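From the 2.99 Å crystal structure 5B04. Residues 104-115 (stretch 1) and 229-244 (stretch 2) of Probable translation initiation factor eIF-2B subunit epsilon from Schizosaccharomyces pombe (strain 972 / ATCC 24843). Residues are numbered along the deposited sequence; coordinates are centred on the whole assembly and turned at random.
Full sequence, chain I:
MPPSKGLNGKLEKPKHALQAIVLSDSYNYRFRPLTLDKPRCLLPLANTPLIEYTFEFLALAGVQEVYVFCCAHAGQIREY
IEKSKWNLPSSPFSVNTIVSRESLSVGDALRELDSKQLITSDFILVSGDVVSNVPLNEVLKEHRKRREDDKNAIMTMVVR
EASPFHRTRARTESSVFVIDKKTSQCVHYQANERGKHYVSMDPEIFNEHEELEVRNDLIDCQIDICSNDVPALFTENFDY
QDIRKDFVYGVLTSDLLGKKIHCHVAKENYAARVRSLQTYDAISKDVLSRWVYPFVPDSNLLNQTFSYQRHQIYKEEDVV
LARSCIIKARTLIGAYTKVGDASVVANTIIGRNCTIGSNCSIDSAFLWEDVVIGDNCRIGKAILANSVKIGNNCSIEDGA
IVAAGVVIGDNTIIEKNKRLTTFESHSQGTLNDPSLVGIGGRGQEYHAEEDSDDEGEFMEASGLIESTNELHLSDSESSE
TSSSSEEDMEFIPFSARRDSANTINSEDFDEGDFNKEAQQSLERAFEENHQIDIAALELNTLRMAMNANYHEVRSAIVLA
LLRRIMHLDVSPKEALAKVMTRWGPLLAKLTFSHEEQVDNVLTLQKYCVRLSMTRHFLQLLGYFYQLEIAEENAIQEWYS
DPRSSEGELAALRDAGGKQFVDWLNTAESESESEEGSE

Stretch 1 (104-115) LSVGDALRELDS
Stretch 2 229-244: DVPALFTENFDYQDIR

Arg111 dominates the polar contact. Its extended side chain (chi1 m, chi2 t, chi3 t, chi4 99°) carries the guanidinium to the C-terminal end of helix 229-236 and the type I turn Asn237-Tyr240, where backbone carbonyls supply acceptors. Arg111 NH2 donates to Tyr240 O at 2.5 Å, very short, and to Asn237 O at 3.3 Å; Arg111 NE makes a weak hydrogen bond to Phe234 O (2.7 Å, N-H...O 121°). Within helix 108-115, Arg111 NH1 forms a salt bridge with Asp108 OD1 (2.8 Å). Farther along, Asp114 (chi1 t) places OD2 2.9 Å from Thr235 OG1 (chi1 p); Thr235 OG1 is also 2.6 Å from Ala232 O.

Helices 108-115 and 229-236 cross at -109°, their axes approaching to 7.7 Å. In register, CA atoms of Leu110 and Pro231 lie 4.8 Å apart, those of Arg111 and Thr235 5.3 Å, and those of Gly107 and Gln241 5.6 Å. Leu110 (m, t) sets CD1 over the Phe234 ring face, 3.6 Å from its centroid, and 3.9 Å from Val230 CG1. Gly107, the N-cap (phi/psi 124/-51), brings CA to 3.5 Å from Phe234 CD2; a CB would clash there. Val106 CG2 also meets Ile243 CB at 4.3 Å. The contact buries 712 Å² in total.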

# COMPACT_ATOMS: atom_id res chain seq x y z
N LEU I 104 -3.34 -59.52 42.19
CA LEU I 104 -4.33 -58.72 42.91
C LEU I 104 -5.44 -58.23 41.98
O LEU I 104 -5.17 -57.65 40.93
CB LEU I 104 -3.67 -57.53 43.60
CG LEU I 104 -4.64 -56.63 44.37
CD1 LEU I 104 -5.30 -57.40 45.50
CD2 LEU I 104 -3.92 -55.41 44.90
N SER I 105 -6.68 -58.47 42.39
CA SER I 105 -7.84 -58.10 41.59
C SER I 105 -8.41 -56.74 41.98
O SER I 105 -8.29 -56.32 43.13
CB SER I 105 -8.93 -59.17 41.72
OG SER I 105 -10.19 -58.66 41.33
N VAL I 106 -9.02 -56.06 41.02
CA VAL I 106 -9.73 -54.83 41.32
C VAL I 106 -11.04 -55.18 42.02
O VAL I 106 -11.94 -55.79 41.45
CB VAL I 106 -10.01 -53.99 40.04
CG1 VAL I 106 -10.46 -54.88 38.89
CG2 VAL I 106 -11.01 -52.89 40.33
N GLY I 107 -11.14 -54.79 43.28
CA GLY I 107 -12.24 -55.24 44.12
C GLY I 107 -11.65 -55.90 45.34
O GLY I 107 -12.02 -55.58 46.47
N ASP I 108 -10.73 -56.83 45.12
CA ASP I 108 -9.92 -57.38 46.20
C ASP I 108 -9.17 -56.23 46.85
O ASP I 108 -9.02 -56.18 48.07
CB ASP I 108 -8.94 -58.44 45.69
CG ASP I 108 -9.61 -59.77 45.41
OD1 ASP I 108 -10.77 -59.95 45.83
OD2 ASP I 108 -8.97 -60.64 44.79
N ALA I 109 -8.70 -55.30 46.02
CA ALA I 109 -8.06 -54.09 46.50
C ALA I 109 -9.10 -53.15 47.11
O ALA I 109 -8.85 -52.50 48.12
CB ALA I 109 -7.31 -53.40 45.38
N LEU I 110 -10.28 -53.10 46.48
CA LEU I 110 -11.36 -52.25 46.96
C LEU I 110 -11.89 -52.75 48.31
O LEU I 110 -12.24 -51.94 49.18
CB LEU I 110 -12.50 -52.20 45.94
CG LEU I 110 -12.20 -51.46 44.63
CD1 LEU I 110 -13.34 -51.64 43.64
CD2 LEU I 110 -11.94 -49.99 44.90
N ARG I 111 -11.94 -54.06 48.48
CA ARG I 111 -12.33 -54.65 49.76
C ARG I 111 -11.26 -54.36 50.81
O ARG I 111 -11.57 -54.11 51.97
CB ARG I 111 -12.55 -56.16 49.63
CG ARG I 111 -13.78 -56.53 48.83
CD ARG I 111 -13.85 -58.03 48.59
NE ARG I 111 -14.79 -58.36 47.52
CZ ARG I 111 -14.44 -58.61 46.26
NH1 ARG I 111 -13.16 -58.57 45.91
NH2 ARG I 111 -15.36 -58.89 45.35
N GLU I 112 -10.00 -54.39 50.38
CA GLU I 112 -8.88 -54.06 51.25
C GLU I 112 -8.93 -52.59 51.62
O GLU I 112 -8.50 -52.20 52.71
CB GLU I 112 -7.55 -54.41 50.58
CG GLU I 112 -6.62 -55.24 51.44
CD GLU I 112 -5.44 -55.80 50.66
OE1 GLU I 112 -5.56 -55.94 49.43
OE2 GLU I 112 -4.40 -56.10 51.28
N LEU I 113 -9.45 -51.77 50.71
CA LEU I 113 -9.64 -50.35 50.97
C LEU I 113 -10.76 -50.12 51.98
O LEU I 113 -10.74 -49.16 52.74
CB LEU I 113 -9.94 -49.59 49.68
CG LEU I 113 -8.78 -49.38 48.71
CD1 LEU I 113 -9.25 -48.58 47.51
CD2 LEU I 113 -7.62 -48.68 49.41
N ASP I 114 -11.74 -51.02 51.98
CA ASP I 114 -12.86 -50.93 52.90
C ASP I 114 -12.46 -51.43 54.28
O ASP I 114 -12.82 -50.84 55.30
CB ASP I 114 -14.06 -51.71 52.38
CG ASP I 114 -15.33 -51.43 53.16
OD1 ASP I 114 -15.39 -50.38 53.84
OD2 ASP I 114 -16.26 -52.26 53.11
N SER I 115 -11.71 -52.54 54.31
CA SER I 115 -11.24 -53.12 55.56
C SER I 115 -10.28 -52.18 56.27
O SER I 115 -10.21 -52.16 57.50
CB SER I 115 -10.57 -54.47 55.30
OG SER I 115 -11.47 -55.38 54.70
N ASP I 229 -19.54 -45.39 48.20
CA ASP I 229 -20.19 -46.69 48.36
C ASP I 229 -19.37 -47.86 47.81
O ASP I 229 -19.48 -48.98 48.31
CB ASP I 229 -21.56 -46.68 47.68
CG ASP I 229 -22.48 -45.62 48.25
OD1 ASP I 229 -22.29 -45.23 49.42
OD2 ASP I 229 -23.41 -45.19 47.53
N VAL I 230 -18.54 -47.59 46.81
CA VAL I 230 -17.89 -48.65 46.03
C VAL I 230 -17.07 -49.66 46.86
O VAL I 230 -17.26 -50.87 46.70
CB VAL I 230 -16.99 -48.05 44.93
CG1 VAL I 230 -16.26 -49.16 44.18
CG2 VAL I 230 -17.81 -47.21 43.98
N PRO I 231 -16.15 -49.19 47.73
CA PRO I 231 -15.42 -50.20 48.50
C PRO I 231 -16.34 -51.00 49.43
O PRO I 231 -16.11 -52.19 49.65
CB PRO I 231 -14.42 -49.37 49.31
CG PRO I 231 -14.30 -48.09 48.57
CD PRO I 231 -15.67 -47.83 48.03
N ALA I 232 -17.36 -50.34 49.95
CA ALA I 232 -18.36 -51.01 50.78
C ALA I 232 -19.23 -51.92 49.93
O ALA I 232 -19.62 -53.01 50.36
CB ALA I 232 -19.22 -49.99 51.51
N LEU I 233 -19.52 -51.48 48.71
CA LEU I 233 -20.34 -52.25 47.78
C LEU I 233 -19.62 -53.50 47.29
O LEU I 233 -20.25 -54.48 46.90
CB LEU I 233 -20.75 -51.38 46.59
CG LEU I 233 -22.15 -50.76 46.62
CD1 LEU I 233 -22.49 -50.21 48.00
CD2 LEU I 233 -22.26 -49.66 45.57
N PHE I 234 -18.29 -53.46 47.31
CA PHE I 234 -17.49 -54.59 46.85
C PHE I 234 -17.26 -55.61 47.97
O PHE I 234 -16.91 -56.76 47.70
CB PHE I 234 -16.16 -54.12 46.28
CG PHE I 234 -16.18 -53.93 44.79
CD1 PHE I 234 -16.67 -52.77 44.23
CD2 PHE I 234 -15.70 -54.93 43.95
CE1 PHE I 234 -16.69 -52.60 42.85
CE2 PHE I 234 -15.72 -54.77 42.58
CZ PHE I 234 -16.22 -53.60 42.03
N THR I 235 -17.45 -55.19 49.21
CA THR I 235 -17.43 -56.12 50.33
C THR I 235 -18.80 -56.78 50.44
O THR I 235 -18.91 -57.94 50.82
CB THR I 235 -17.07 -55.43 51.66
OG1 THR I 235 -17.89 -54.27 51.84
CG2 THR I 235 -15.61 -55.03 51.67
N GLU I 236 -19.84 -56.02 50.11
CA GLU I 236 -21.20 -56.54 50.07
C GLU I 236 -21.34 -57.55 48.94
O GLU I 236 -21.93 -58.62 49.11
CB GLU I 236 -22.21 -55.41 49.91
CG GLU I 236 -23.67 -55.86 49.92
CD GLU I 236 -24.64 -54.70 49.98
OE1 GLU I 236 -25.69 -54.77 49.31
OE2 GLU I 236 -24.35 -53.72 50.70
N ASN I 237 -20.78 -57.21 47.79
CA ASN I 237 -20.73 -58.13 46.65
C ASN I 237 -19.33 -58.69 46.48
O ASN I 237 -18.51 -58.16 45.73
CB ASN I 237 -21.19 -57.43 45.37
CG ASN I 237 -22.59 -56.86 45.49
OD1 ASN I 237 -22.79 -55.83 46.13
ND2 ASN I 237 -23.56 -57.53 44.89
N PHE I 238 -19.06 -59.78 47.19
CA PHE I 238 -17.73 -60.38 47.25
C PHE I 238 -17.43 -61.26 46.04
O PHE I 238 -16.32 -61.77 45.90
CB PHE I 238 -17.58 -61.18 48.54
CG PHE I 238 -18.79 -62.01 48.88
CD1 PHE I 238 -18.96 -63.27 48.34
CD2 PHE I 238 -19.77 -61.51 49.72
CE1 PHE I 238 -20.07 -64.03 48.65
CE2 PHE I 238 -20.89 -62.27 50.03
CZ PHE I 238 -21.04 -63.53 49.50
N ASP I 239 -18.42 -61.44 45.17
CA ASP I 239 -18.25 -62.26 43.98
C ASP I 239 -17.70 -61.44 42.82
O ASP I 239 -17.33 -61.98 41.78
CB ASP I 239 -19.58 -62.91 43.58
CG ASP I 239 -20.64 -61.89 43.22
OD1 ASP I 239 -20.64 -60.79 43.82
OD2 ASP I 239 -21.46 -62.18 42.32
N TYR I 240 -17.65 -60.12 43.01
CA TYR I 240 -17.19 -59.22 41.96
C TYR I 240 -15.67 -59.12 41.91
O TYR I 240 -15.02 -58.83 42.91
CB TYR I 240 -17.80 -57.82 42.15
CG TYR I 240 -19.28 -57.75 41.87
CD1 TYR I 240 -19.95 -58.81 41.29
CD2 TYR I 240 -20.01 -56.60 42.17
CE1 TYR I 240 -21.31 -58.74 41.02
CE2 TYR I 240 -21.36 -56.52 41.91
CZ TYR I 240 -22.01 -57.60 41.34
OH TYR I 240 -23.35 -57.52 41.08
N GLN I 241 -15.11 -59.36 40.73
CA GLN I 241 -13.66 -59.31 40.54
C GLN I 241 -13.25 -58.34 39.44
O GLN I 241 -12.24 -57.66 39.55
CB GLN I 241 -13.12 -60.71 40.24
CG GLN I 241 -13.33 -61.72 41.36
CD GLN I 241 -12.70 -61.29 42.67
OE1 GLN I 241 -11.68 -60.61 42.69
NE2 GLN I 241 -13.32 -61.68 43.78
N ASP I 242 -14.03 -58.30 38.36
CA ASP I 242 -13.77 -57.36 37.28
C ASP I 242 -14.74 -56.18 37.35
O ASP I 242 -15.93 -56.37 37.55
CB ASP I 242 -13.87 -58.04 35.92
CG ASP I 242 -13.57 -57.09 34.77
OD1 ASP I 242 -12.63 -56.28 34.90
OD2 ASP I 242 -14.29 -57.16 33.75
N ILE I 243 -14.21 -54.97 37.19
CA ILE I 243 -15.03 -53.77 37.32
C ILE I 243 -16.03 -53.63 36.16
O ILE I 243 -16.95 -52.82 36.24
CB ILE I 243 -14.15 -52.51 37.39
CG1 ILE I 243 -14.92 -51.35 38.04
CG2 ILE I 243 -13.63 -52.13 36.01
CD1 ILE I 243 -14.14 -50.06 38.10
N ARG I 244 -15.85 -54.42 35.11
CA ARG I 244 -16.69 -54.29 33.93
C ARG I 244 -17.76 -55.38 33.80
O ARG I 244 -18.94 -55.07 33.64
CB ARG I 244 -15.82 -54.29 32.67
CG ARG I 244 -15.27 -52.91 32.32
CD ARG I 244 -16.39 -51.88 32.23
NE ARG I 244 -15.92 -50.59 31.75
CZ ARG I 244 -15.45 -49.62 32.54
NH1 ARG I 244 -15.39 -49.80 33.85
NH2 ARG I 244 -15.05 -48.47 32.01